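Local coordinates for folylpolyglutamate synthase protein FOLC (Mycobacterium tuberculosis, PDB 2VOR) that probably adds L-glutamate to dihydropteroate and to tetrahydrofolate polyglutamates, using ATP and a divalent metal ion, at residues G71-T76 with P196-H201; G94-P99 with A171-G176; D351-P356 with V467-V472. All coordinates share one frame; numbering follows the deposited sequence.

Contact 1 (G71-T76 with P196-H201); sequences GTNGKT and PISIDH. With CO (cobalt (II) ion), chain D; CO (cobalt (II) ion), chain E; ACP (phosphomethylphosphonic acid adenylate ester), chain B; GOL (glycerol), chain G.
Thr72 carries this contact, packed against the extended backbone of Ile197 and Ser198. Backbone bonds and one side-chain bond join the two loops. Pro196 O accepts from Thr72 N at 2.9 Å and from Asn73 N. Thr72 OG1 accepts from Ser198 N at 2.7 Å, with a nearly straight bond (165°). Its chi1 of -57° sets OG1 beside its own backbone N and sends CG2 over to Asp200 CB, 3.8 Å away. A water links Asn73 OD1 to Ser198 OG, and Asn73 OD1 also accepts from Asn355 ND2.

Residues 71-76 bind the phosphate part of the nucleotide analogue. Gly74 N, Lys75 N and Thr76 N donate to its phosphate oxygens, as in a P-loop. The Lys75 chain bends at its last two torsions, so NZ grips both ACP O1B (2.9 Å) and Gly71 O (3.2 Å). Thr76 OG1 binds a cobalt ion at 2.4 Å, where Glu174 and Ser98 also bind. In 196-201, His201 NE2 binds a second cobalt ion at 2.3 Å, and Asp200 pairs with Lys385.

The loop 71-76 follows strand 66-70 and starts helix 75-88. The loop 196-201 follows strand 191-194, the next strand of the sheet. Helix 209-216 packs on Ile197 and Thr72, and helix 356-369 touches Asn73 and Ser198.

Contact 2 (G94-P99 with A171-G176); sequences GRTTSP and AVVEVG. With CO (cobalt (II) ion), chain D; ACP (phosphomethylphosphonic acid adenylate ester), chain B.
Glu174 reaches past Thr97 to the backbone of Ser98, its carboxylate crossing Thr97 CB, 3.1 Å from OE1. The side chain is fully extended, with CG anti to the backbone N (chi1 179°) and the rest straight. This carries the carboxylate beyond the strand end. Ser98 N donates to OE1 at 3.1 Å, coming from above the carboxylate plane, 75° out of it. OE2 binds the cobalt ion at 2.2 Å. Ser98 O binds the same ion at 2.2 Å, which explains why these two oxygens lie so close together. Thr76 OG1 and two oxygens of the nucleotide analogue are its other ligands.

Behind the site, strands 94-96 and 171-174 run parallel, 4° apart. Val172 N bonds to Gly94 O, Thr96 N to Val172 O, and Glu174 N to Thr96 O. On one face Thr96 CG2 rests against Val173 CG1 at 3.8 Å, and Phe163 of helix 151-165 packs on Thr96. On the other face Arg95 and Val172 meet at their CB atoms, and the arginine continues to a salt bridge with Asp83.

Parallel strands whose C-terminal ends carry the metal ligands beside a P-loop are characteristic of the P-loop NTPase fold, here in a domain of the Mur ligase middle-domain family.

Contact 3 (D351-P356 with V467-V472); sequences DAAHNP and VITGSV. With ACP (phosphomethylphosphonic acid adenylate ester), chain B.
Asp351 N donates to Ile468 O at 2.8 Å, where two neighbouring parallel strands of the Mur ligase glutamate ligase domain end. Thr469 OG1 donates back to Asp351 O at 2.8 Å, from above the carbonyl plane. The threonine hydroxyl lies anti to its backbone N (chi1 -177°), which places it over that carbonyl. Ala353 CB comes within 3.5 Å of the same hydroxyl. Further along, Ala352 CB touches Val472 CG2. The His354 ring runs alongside the Val472 side chain, with CD2 3.8 Å from Val472 CG2. His354 CB packs on Gly470 O at 3.2 Å.

The same residues meet the nucleotide. Asp351 takes both ribose hydroxyls, O3' on OD1 and O2' on OD2. Leu339 N is a further donor to OD1. OD2 also closes an Asx turn by accepting from Ala353 N. His354 NE2 makes only weak hydrogen bonds to the gamma phosphonate oxygens O2G and O3G, the latter at the ring edge. Its ND1 has a weak hydrogen bond to Asp200 OD1, from the middle domain.

Further out, Asn355 caps helix 356-369 through Gly358 N. Ser471 does the same for helix 472-481, with its OG accepting from Val473 N.

In the fold
All three contacts converge on one nucleotide, bound between two domains. Contacts 1 and 2 share the eight-stranded mixed sheet and lie about 14 Å apart, centre to centre. Both reach the same cobalt ion. Along the chain, both segments of contact 2 fall between those of contact 1. Contact 3 comes later, in the six-stranded sheet of the glutamate ligase domain, about 13 Å from contact 1 and 20 Å from contact 2. Pro99 packs on Val472 across the boundary. The P-loop domain supplies the cobalt ligands and most of the phosphate bonds described, and the C-terminal domain adds the ribose grip and weak bonds to the gamma phosphonate.

Contact 1 (G71-T76 with P196-H201)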
loop_
_atom_site.group_PDB
_atom_site.type_symbol
_atom_site.label_atom_id
_atom_site.label_comp_id
_atom_site.label_asym_id
_atom_site.label_seq_id
_atom_site.Cartn_x
_atom_site.Cartn_y
_atom_site.Cartn_z
ATOM N N GLY A 71 -3.857 2.468 -8.410
ATOM C CA GLY A 71 -4.294 1.059 -8.565
ATOM C C GLY A 71 -5.065 0.751 -7.327
ATOM O O GLY A 71 -5.188 1.603 -6.443
ATOM N N THR A 72 -5.597 -0.459 -7.221
ATOM C CA THR A 72 -6.366 -0.805 -6.047
ATOM C C THR A 72 -5.516 -1.549 -5.023
ATOM O O THR A 72 -5.589 -1.295 -3.802
ATOM C CB THR A 72 -7.605 -1.724 -6.418
ATOM O OG1 THR A 72 -8.423 -1.040 -7.392
ATOM C CG2 THR A 72 -8.435 -2.059 -5.197
ATOM N N ASN A 73 -4.744 -2.492 -5.491
ATOM C CA ASN A 73 -3.938 -3.293 -4.606
ATOM C C ASN A 73 -2.456 -3.283 -5.006
ATOM O O ASN A 73 -2.123 -3.354 -6.215
ATOM C CB ASN A 73 -4.393 -4.703 -4.679
ATOM C CG ASN A 73 -5.699 -4.947 -3.892
ATOM O OD1 ASN A 73 -6.665 -5.462 -4.471
ATOM N ND2 ASN A 73 -5.700 -4.652 -2.547
ATOM N N GLY A 74 -1.573 -3.231 -3.983
ATOM C CA GLY A 74 -0.178 -3.429 -4.206
ATOM C C GLY A 74 0.462 -2.114 -4.390
ATOM O O GLY A 74 1.596 -2.063 -4.633
ATOM N N LYS A 75 -0.230 -1.006 -4.240
ATOM C CA LYS A 75 0.475 0.227 -4.509
ATOM C C LYS A 75 1.639 0.455 -3.567
ATOM O O LYS A 75 2.715 0.981 -3.966
ATOM C CB LYS A 75 -0.415 1.494 -4.494
ATOM C CG LYS A 75 -1.746 1.467 -5.254
ATOM C CD LYS A 75 -2.419 2.927 -5.178
ATOM C CE LYS A 75 -3.050 3.115 -3.762
ATOM N NZ LYS A 75 -3.947 1.866 -3.480
ATOM N N THR A 76 1.384 0.211 -2.285
ATOM C CA THR A 76 2.437 0.403 -1.239
ATOM C C THR A 76 3.619 -0.511 -1.400
ATOM O O THR A 76 4.709 -0.064 -1.396
ATOM C CB THR A 76 1.908 0.312 0.218
ATOM O OG1 THR A 76 1.279 1.549 0.496
ATOM C CG2 THR A 76 3.129 0.170 1.226
ATOM N N PRO A 196 -2.956 -3.738 -10.033
ATOM C CA PRO A 196 -4.298 -4.280 -10.343
ATOM C C PRO A 196 -5.472 -3.472 -9.737
ATOM O O PRO A 196 -5.409 -3.025 -8.577
ATOM C CB PRO A 196 -4.221 -5.687 -9.803
ATOM C CG PRO A 196 -2.715 -6.072 -10.003
ATOM C CD PRO A 196 -1.992 -4.791 -9.660
ATOM N N ILE A 197 -6.503 -3.240 -10.556
ATOM C CA ILE A 197 -7.652 -2.440 -10.185
ATOM C C ILE A 197 -8.813 -3.384 -9.877
ATOM O O ILE A 197 -9.079 -4.314 -10.634
ATOM C CB ILE A 197 -8.023 -1.436 -11.314
ATOM C CG1 ILE A 197 -6.972 -0.332 -11.416
ATOM C CG2 ILE A 197 -9.415 -0.847 -11.116
ATOM C CD1 ILE A 197 -7.272 0.754 -12.456
ATOM N N SER A 198 -9.461 -3.183 -8.726
ATOM C CA SER A 198 -10.644 -4.006 -8.361
ATOM C C SER A 198 -11.493 -3.296 -7.294
ATOM O O SER A 198 -11.322 -2.112 -7.065
ATOM C CB SER A 198 -10.247 -5.456 -7.998
ATOM O OG SER A 198 -9.883 -5.554 -6.655
ATOM N N ILE A 199 -12.445 -3.967 -6.669
ATOM C CA ILE A 199 -13.276 -3.269 -5.662
ATOM C C ILE A 199 -12.555 -3.120 -4.317
ATOM O O ILE A 199 -11.892 -4.057 -3.845
ATOM C CB ILE A 199 -14.653 -3.965 -5.453
ATOM C CG1 ILE A 199 -15.488 -3.936 -6.759
ATOM C CG2 ILE A 199 -15.442 -3.309 -4.309
ATOM C CD1 ILE A 199 -15.515 -2.535 -7.468
ATOM N N ASP A 200 -12.679 -1.935 -3.716
ATOM C CA ASP A 200 -12.133 -1.659 -2.380
ATOM C C ASP A 200 -13.093 -0.867 -1.498
ATOM O O ASP A 200 -13.692 -1.416 -0.583
ATOM C CB ASP A 200 -10.831 -0.875 -2.461
ATOM C CG ASP A 200 -10.255 -0.587 -1.072
ATOM O OD1 ASP A 200 -9.991 -1.564 -0.336
ATOM O OD2 ASP A 200 -10.132 0.602 -0.678
ATOM N N HIS A 201 -13.178 0.430 -1.754
ATOM C CA HIS A 201 -14.159 1.312 -1.153
ATOM C C HIS A 201 -15.536 1.137 -1.841
ATOM O O HIS A 201 -15.658 1.226 -3.040
ATOM C CB HIS A 201 -13.675 2.771 -1.290
ATOM C CG HIS A 201 -14.671 3.761 -0.786
ATOM N ND1 HIS A 201 -14.839 4.015 0.553
ATOM C CD2 HIS A 201 -15.573 4.532 -1.435
ATOM C CE1 HIS A 201 -15.799 4.906 0.712
ATOM N NE2 HIS A 201 -16.280 5.215 -0.478
HETATM CO CO CO D . -1.034 1.919 0.162
HETATM CO CO CO E . -17.976 6.716 -0.504
HETATM P PG ACP B . -3.235 -0.050 1.374
HETATM O O1G ACP B . -1.495 0.447 1.369
HETATM O O2G ACP B . -4.327 1.020 1.625
HETATM O O3G ACP B . -3.296 -1.213 2.322
HETATM P PB ACP B . -2.234 -0.803 -1.380
HETATM O O1B ACP B . -2.806 -0.671 -2.734
HETATM O O2B ACP B . -1.223 0.251 -1.155
HETATM C C3B ACP B . -3.692 -0.271 -0.378
HETATM P PA ACP B . -0.457 -2.672 -0.428
HETATM O O1A ACP B . -0.568 -2.313 1.098
HETATM O O2A ACP B . 0.658 -3.571 -0.912
HETATM O O3A ACP B . -1.866 -2.322 -1.228
HETATM O "O5'" ACP B . -1.251 -4.154 -0.035
HETATM C "C5'" ACP B . -2.523 -4.281 0.760
HETATM C "C4'" ACP B . -2.986 -5.720 0.884
HETATM O "O4'" ACP B . -3.326 -6.061 -0.480
HETATM C "C3'" ACP B . -1.795 -6.631 1.173
HETATM O "O3'" ACP B . -1.648 -6.904 2.559
HETATM C "C2'" ACP B . -2.104 -7.926 0.432
HETATM O "O2'" ACP B . -3.038 -8.732 1.156
HETATM C "C1'" ACP B . -2.870 -7.431 -0.761
HETATM N N9 ACP B . -2.134 -7.225 -2.053
HETATM C C8 ACP B . -0.983 -6.519 -2.284
HETATM N N7 ACP B . -0.691 -6.535 -3.597
HETATM C C5 ACP B . -1.644 -7.285 -4.185
HETATM C C6 ACP B . -1.891 -7.650 -5.494
HETATM N N6 ACP B . -1.075 -7.272 -6.478
HETATM N N1 ACP B . -2.994 -8.372 -5.739
HETATM C C2 ACP B . -3.810 -8.790 -4.789
HETATM N N3 ACP B . -3.613 -8.466 -3.523
HETATM C C4 ACP B . -2.563 -7.701 -3.220
HETATM C C1 GOL G . -13.375 1.891 -5.669
HETATM O O1 GOL G . -13.976 0.732 -5.097
HETATM C C2 GOL G . -11.877 1.955 -5.345
HETATM O O2 GOL G . -11.653 1.902 -3.946
HETATM C C3 GOL G . -11.057 0.866 -6.063
HETATM O O3 GOL G . -9.693 1.257 -6.198
HETATM O O HOH W 1 -6.925 -5.383 -7.118
HETATM O O HOH W 2 -17.376 7.575 -2.049
HETATM O O HOH W 3 -18.339 5.130 0.918
HETATM O O HOH W 4 -17.635 7.721 1.592
#

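Contact 2 (G94-P99 with A171-G176)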
loop_
_atom_site.group_PDB
_atom_site.type_symbol
_atom_site.label_atom_id
_atom_site.label_comp_id
_atom_site.label_asym_id
_atom_site.label_seq_id
_atom_site.Cartn_x
_atom_site.Cartn_y
_atom_site.Cartn_z
ATOM N N GLY A 94 13.201 9.707 -2.514
ATOM C CA GLY A 94 12.146 10.083 -1.563
ATOM C C GLY A 94 10.952 9.187 -1.919
ATOM O O GLY A 94 10.749 8.860 -3.043
ATOM N N ARG A 95 10.182 8.766 -0.925
ATOM C CA ARG A 95 9.046 7.927 -1.128
ATOM C C ARG A 95 7.909 8.361 -0.210
ATOM O O ARG A 95 8.095 8.522 1.031
ATOM C CB ARG A 95 9.393 6.471 -0.919
ATOM C CG ARG A 95 8.163 5.647 -0.721
ATOM C CD ARG A 95 8.396 4.204 -0.835
ATOM N NE ARG A 95 9.452 3.617 0.074
ATOM C CZ ARG A 95 9.411 3.571 1.415
ATOM N NH1 ARG A 95 8.410 4.097 2.068
ATOM N NH2 ARG A 95 10.381 2.978 2.131
ATOM N N THR A 96 6.739 8.628 -0.796
ATOM C CA THR A 96 5.580 8.897 0.034
ATOM C C THR A 96 4.568 7.822 -0.267
ATOM O O THR A 96 4.337 7.508 -1.432
ATOM C CB THR A 96 5.031 10.307 -0.123
ATOM O OG1 THR A 96 3.994 10.572 0.881
ATOM C CG2 THR A 96 4.517 10.570 -1.558
ATOM N N THR A 97 4.085 7.168 0.802
ATOM C CA THR A 97 3.154 6.099 0.737
ATOM C C THR A 97 1.988 6.354 1.699
ATOM O O THR A 97 2.064 7.201 2.559
ATOM C CB THR A 97 3.789 4.704 1.092
ATOM O OG1 THR A 97 4.456 4.767 2.362
ATOM C CG2 THR A 97 4.711 4.135 -0.085
ATOM N N SER A 98 0.887 5.627 1.518
ATOM C CA SER A 98 -0.284 5.751 2.393
ATOM C C SER A 98 -1.119 4.525 2.290
ATOM O O SER A 98 -0.919 3.705 1.366
ATOM C CB SER A 98 -1.141 7.003 2.107
ATOM O OG SER A 98 -1.562 7.001 0.768
ATOM N N PRO A 99 -1.988 4.319 3.304
ATOM C CA PRO A 99 -1.920 5.086 4.582
ATOM C C PRO A 99 -0.761 4.598 5.480
ATOM O O PRO A 99 -0.179 3.565 5.171
ATOM C CB PRO A 99 -3.240 4.691 5.310
ATOM C CG PRO A 99 -3.669 3.415 4.749
ATOM C CD PRO A 99 -2.896 3.146 3.383
ATOM N N ALA A 171 11.702 10.692 -6.766
ATOM C CA ALA A 171 10.611 10.464 -5.811
ATOM C C ALA A 171 9.686 9.342 -6.293
ATOM O O ALA A 171 9.370 9.233 -7.479
ATOM C CB ALA A 171 9.799 11.748 -5.612
ATOM N N VAL A 172 9.254 8.517 -5.350
ATOM C CA VAL A 172 8.286 7.469 -5.605
ATOM C C VAL A 172 6.985 7.844 -4.830
ATOM O O VAL A 172 6.983 7.988 -3.574
ATOM C CB VAL A 172 8.817 6.170 -5.020
ATOM C CG1 VAL A 172 7.922 5.051 -5.389
ATOM C CG2 VAL A 172 10.286 5.919 -5.513
ATOM N N VAL A 173 5.904 8.012 -5.584
ATOM C CA VAL A 173 4.746 8.706 -5.102
ATOM C C VAL A 173 3.538 7.825 -5.313
ATOM O O VAL A 173 3.110 7.578 -6.453
ATOM C CB VAL A 173 4.510 10.030 -5.843
ATOM C CG1 VAL A 173 3.382 10.754 -5.148
ATOM C CG2 VAL A 173 5.737 10.891 -5.824
ATOM N N GLU A 174 3.030 7.319 -4.210
ATOM C CA GLU A 174 1.766 6.637 -4.149
ATOM C C GLU A 174 0.543 7.603 -4.040
ATOM O O GLU A 174 0.513 8.579 -3.266
ATOM C CB GLU A 174 1.786 5.666 -2.951
ATOM C CG GLU A 174 0.535 4.943 -2.782
ATOM C CD GLU A 174 0.550 4.022 -1.587
ATOM O OE1 GLU A 174 1.607 3.838 -0.869
ATOM O OE2 GLU A 174 -0.535 3.458 -1.361
ATOM N N VAL A 175 -0.448 7.317 -4.868
ATOM C CA VAL A 175 -1.710 8.022 -4.862
ATOM C C VAL A 175 -2.435 7.795 -3.516
ATOM O O VAL A 175 -2.385 6.678 -2.912
ATOM C CB VAL A 175 -2.526 7.636 -6.132
ATOM C CG1 VAL A 175 -3.997 7.772 -5.943
ATOM C CG2 VAL A 175 -2.053 8.514 -7.314
ATOM N N GLY A 176 -3.020 8.869 -2.989
ATOM C CA GLY A 176 -3.839 8.713 -1.773
ATOM C C GLY A 176 -5.154 7.988 -2.123
ATOM O O GLY A 176 -5.503 6.995 -1.492
HETATM CO CO CO D . -1.034 1.919 0.162
HETATM P PG ACP B . -3.235 -0.050 1.374
HETATM O O1G ACP B . -1.495 0.447 1.369
HETATM O O2G ACP B . -4.327 1.020 1.625
HETATM O O3G ACP B . -3.296 -1.213 2.322
HETATM P PB ACP B . -2.234 -0.803 -1.380
HETATM O O1B ACP B . -2.806 -0.671 -2.734
HETATM O O2B ACP B . -1.223 0.251 -1.155
HETATM C C3B ACP B . -3.692 -0.271 -0.378
HETATM P PA ACP B . -0.457 -2.672 -0.428
HETATM O O1A ACP B . -0.568 -2.313 1.098
HETATM O O2A ACP B . 0.658 -3.571 -0.912
HETATM O O3A ACP B . -1.866 -2.322 -1.228
HETATM O "O5'" ACP B . -1.251 -4.154 -0.035
HETATM C "C5'" ACP B . -2.523 -4.281 0.760
HETATM C "C4'" ACP B . -2.986 -5.720 0.884
HETATM O "O4'" ACP B . -3.326 -6.061 -0.480
HETATM C "C3'" ACP B . -1.795 -6.631 1.173
HETATM O "O3'" ACP B . -1.648 -6.904 2.559
HETATM C "C2'" ACP B . -2.104 -7.926 0.432
HETATM O "O2'" ACP B . -3.038 -8.732 1.156
HETATM C "C1'" ACP B . -2.870 -7.431 -0.761
HETATM N N9 ACP B . -2.134 -7.225 -2.053
HETATM C C8 ACP B . -0.983 -6.519 -2.284
HETATM N N7 ACP B . -0.691 -6.535 -3.597
HETATM C C5 ACP B . -1.644 -7.285 -4.185
HETATM C C6 ACP B . -1.891 -7.650 -5.494
HETATM N N6 ACP B . -1.075 -7.272 -6.478
HETATM N N1 ACP B . -2.994 -8.372 -5.739
HETATM C C2 ACP B . -3.810 -8.790 -4.789
HETATM N N3 ACP B . -3.613 -8.466 -3.523
HETATM C C4 ACP B . -2.563 -7.701 -3.220
HETATM O O HOH W 5 0.725 9.035 -0.610
HETATM O O HOH W 6 -3.359 5.204 -0.656
#

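Contact 3 (D351-P356 with V467-V472)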
loop_
_atom_site.group_PDB
_atom_site.type_symbol
_atom_site.label_atom_id
_atom_site.label_comp_id
_atom_site.label_asym_id
_atom_site.label_seq_id
_atom_site.Cartn_x
_atom_site.Cartn_y
_atom_site.Cartn_z
ATOM N N ASP A 351 -1.533 -9.007 8.303
ATOM C CA ASP A 351 -1.681 -8.666 6.897
ATOM C C ASP A 351 -2.738 -7.622 6.694
ATOM O O ASP A 351 -3.765 -7.683 7.283
ATOM C CB ASP A 351 -1.939 -9.877 6.023
ATOM C CG ASP A 351 -2.029 -9.487 4.524
ATOM O OD1 ASP A 351 -0.997 -9.287 3.846
ATOM O OD2 ASP A 351 -3.159 -9.336 4.010
ATOM N N ALA A 352 -2.475 -6.636 5.852
ATOM C CA ALA A 352 -3.326 -5.452 5.767
ATOM C C ALA A 352 -4.497 -5.661 4.826
ATOM O O ALA A 352 -5.070 -4.675 4.371
ATOM C CB ALA A 352 -2.451 -4.179 5.300
ATOM N N ALA A 353 -4.833 -6.908 4.493
ATOM C CA ALA A 353 -5.918 -7.224 3.502
ATOM C C ALA A 353 -7.252 -6.586 3.883
ATOM O O ALA A 353 -7.779 -6.851 4.932
ATOM C CB ALA A 353 -6.099 -8.735 3.347
ATOM N N HIS A 354 -7.781 -5.716 3.042
ATOM C CA HIS A 354 -8.997 -5.005 3.384
ATOM C C HIS A 354 -9.989 -4.929 2.227
ATOM O O HIS A 354 -10.859 -4.083 2.203
ATOM C CB HIS A 354 -8.710 -3.620 3.953
ATOM C CG HIS A 354 -7.872 -2.735 3.081
ATOM N ND1 HIS A 354 -8.385 -2.037 1.999
ATOM C CD2 HIS A 354 -6.574 -2.353 3.192
ATOM C CE1 HIS A 354 -7.430 -1.303 1.457
ATOM N NE2 HIS A 354 -6.316 -1.501 2.146
ATOM N N ASN A 355 -9.840 -5.795 1.260
ATOM C CA ASN A 355 -10.798 -5.831 0.157
ATOM C C ASN A 355 -10.821 -7.282 -0.270
ATOM O O ASN A 355 -9.976 -8.040 0.200
ATOM C CB ASN A 355 -10.401 -4.814 -0.942
ATOM C CG ASN A 355 -9.181 -5.260 -1.755
ATOM O OD1 ASN A 355 -8.539 -6.226 -1.438
ATOM N ND2 ASN A 355 -8.942 -4.608 -2.829
ATOM N N PRO A 356 -11.773 -7.694 -1.105
ATOM C CA PRO A 356 -11.839 -9.133 -1.449
ATOM C C PRO A 356 -10.691 -9.706 -2.289
ATOM O O PRO A 356 -10.292 -10.838 -2.082
ATOM C CB PRO A 356 -13.164 -9.270 -2.215
ATOM C CG PRO A 356 -14.014 -8.078 -1.760
ATOM C CD PRO A 356 -12.934 -6.953 -1.626
ATOM N N VAL A 467 -3.629 -15.181 12.223
ATOM C CA VAL A 467 -3.483 -14.186 11.163
ATOM C C VAL A 467 -4.404 -13.011 11.556
ATOM O O VAL A 467 -5.621 -13.217 11.752
ATOM C CB VAL A 467 -3.935 -14.737 9.808
ATOM C CG1 VAL A 467 -3.724 -13.684 8.735
ATOM C CG2 VAL A 467 -3.135 -15.969 9.497
ATOM N N ILE A 468 -3.798 -11.829 11.705
ATOM C CA ILE A 468 -4.467 -10.594 12.087
ATOM C C ILE A 468 -4.623 -9.707 10.821
ATOM O O ILE A 468 -3.612 -9.275 10.205
ATOM C CB ILE A 468 -3.603 -9.783 13.141
ATOM C CG1 ILE A 468 -3.105 -10.709 14.273
ATOM C CG2 ILE A 468 -4.360 -8.499 13.663
ATOM C CD1 ILE A 468 -2.077 -10.108 15.209
ATOM N N THR A 469 -5.875 -9.390 10.439
ATOM C CA THR A 469 -6.055 -8.766 9.168
ATOM C C THR A 469 -7.379 -7.954 9.101
ATOM O O THR A 469 -8.091 -7.884 10.095
ATOM C CB THR A 469 -5.952 -9.867 8.079
ATOM O OG1 THR A 469 -6.055 -9.241 6.822
ATOM C CG2 THR A 469 -7.091 -10.888 8.170
ATOM N N GLY A 470 -7.691 -7.316 7.960
ATOM C CA GLY A 470 -9.024 -6.712 7.771
ATOM C C GLY A 470 -8.837 -5.227 7.481
ATOM O O GLY A 470 -9.722 -4.535 6.893
ATOM N N SER A 471 -7.674 -4.725 7.879
ATOM C CA SER A 471 -7.489 -3.321 7.769
ATOM C C SER A 471 -6.008 -3.043 7.937
ATOM O O SER A 471 -5.312 -3.828 8.548
ATOM C CB SER A 471 -8.289 -2.714 8.914
ATOM O OG SER A 471 -8.135 -1.341 8.945
ATOM N N VAL A 472 -5.542 -1.940 7.347
ATOM C CA VAL A 472 -4.250 -1.355 7.569
ATOM C C VAL A 472 -4.117 -0.956 9.015
ATOM O O VAL A 472 -3.028 -1.084 9.617
ATOM C CB VAL A 472 -4.128 -0.054 6.787
ATOM C CG1 VAL A 472 -2.870 0.723 7.205
ATOM C CG2 VAL A 472 -4.089 -0.365 5.337
HETATM P PG ACP B . -3.235 -0.050 1.374
HETATM O O1G ACP B . -1.495 0.447 1.369
HETATM O O2G ACP B . -4.327 1.020 1.625
HETATM O O3G ACP B . -3.296 -1.213 2.322
HETATM P PB ACP B . -2.234 -0.803 -1.380
HETATM O O1B ACP B . -2.806 -0.671 -2.734
HETATM O O2B ACP B . -1.223 0.251 -1.155
HETATM C C3B ACP B . -3.692 -0.271 -0.378
HETATM P PA ACP B . -0.457 -2.672 -0.428
HETATM O O1A ACP B . -0.568 -2.313 1.098
HETATM O O2A ACP B . 0.658 -3.571 -0.912
HETATM O O3A ACP B . -1.866 -2.322 -1.228
HETATM O "O5'" ACP B . -1.251 -4.154 -0.035
HETATM C "C5'" ACP B . -2.523 -4.281 0.760
HETATM C "C4'" ACP B . -2.986 -5.720 0.884
HETATM O "O4'" ACP B . -3.326 -6.061 -0.480
HETATM C "C3'" ACP B . -1.795 -6.631 1.173
HETATM O "O3'" ACP B . -1.648 -6.904 2.559
HETATM C "C2'" ACP B . -2.104 -7.926 0.432
HETATM O "O2'" ACP B . -3.038 -8.732 1.156
HETATM C "C1'" ACP B . -2.870 -7.431 -0.761
HETATM N N9 ACP B . -2.134 -7.225 -2.053
HETATM C C8 ACP B . -0.983 -6.519 -2.284
HETATM N N7 ACP B . -0.691 -6.535 -3.597
HETATM C C5 ACP B . -1.644 -7.285 -4.185
HETATM C C6 ACP B . -1.891 -7.650 -5.494
HETATM N N6 ACP B . -1.075 -7.272 -6.478
HETATM N N1 ACP B . -2.994 -8.372 -5.739
HETATM C C2 ACP B . -3.810 -8.790 -4.789
HETATM N N3 ACP B . -3.613 -8.466 -3.523
HETATM C C4 ACP B . -2.563 -7.701 -3.220
#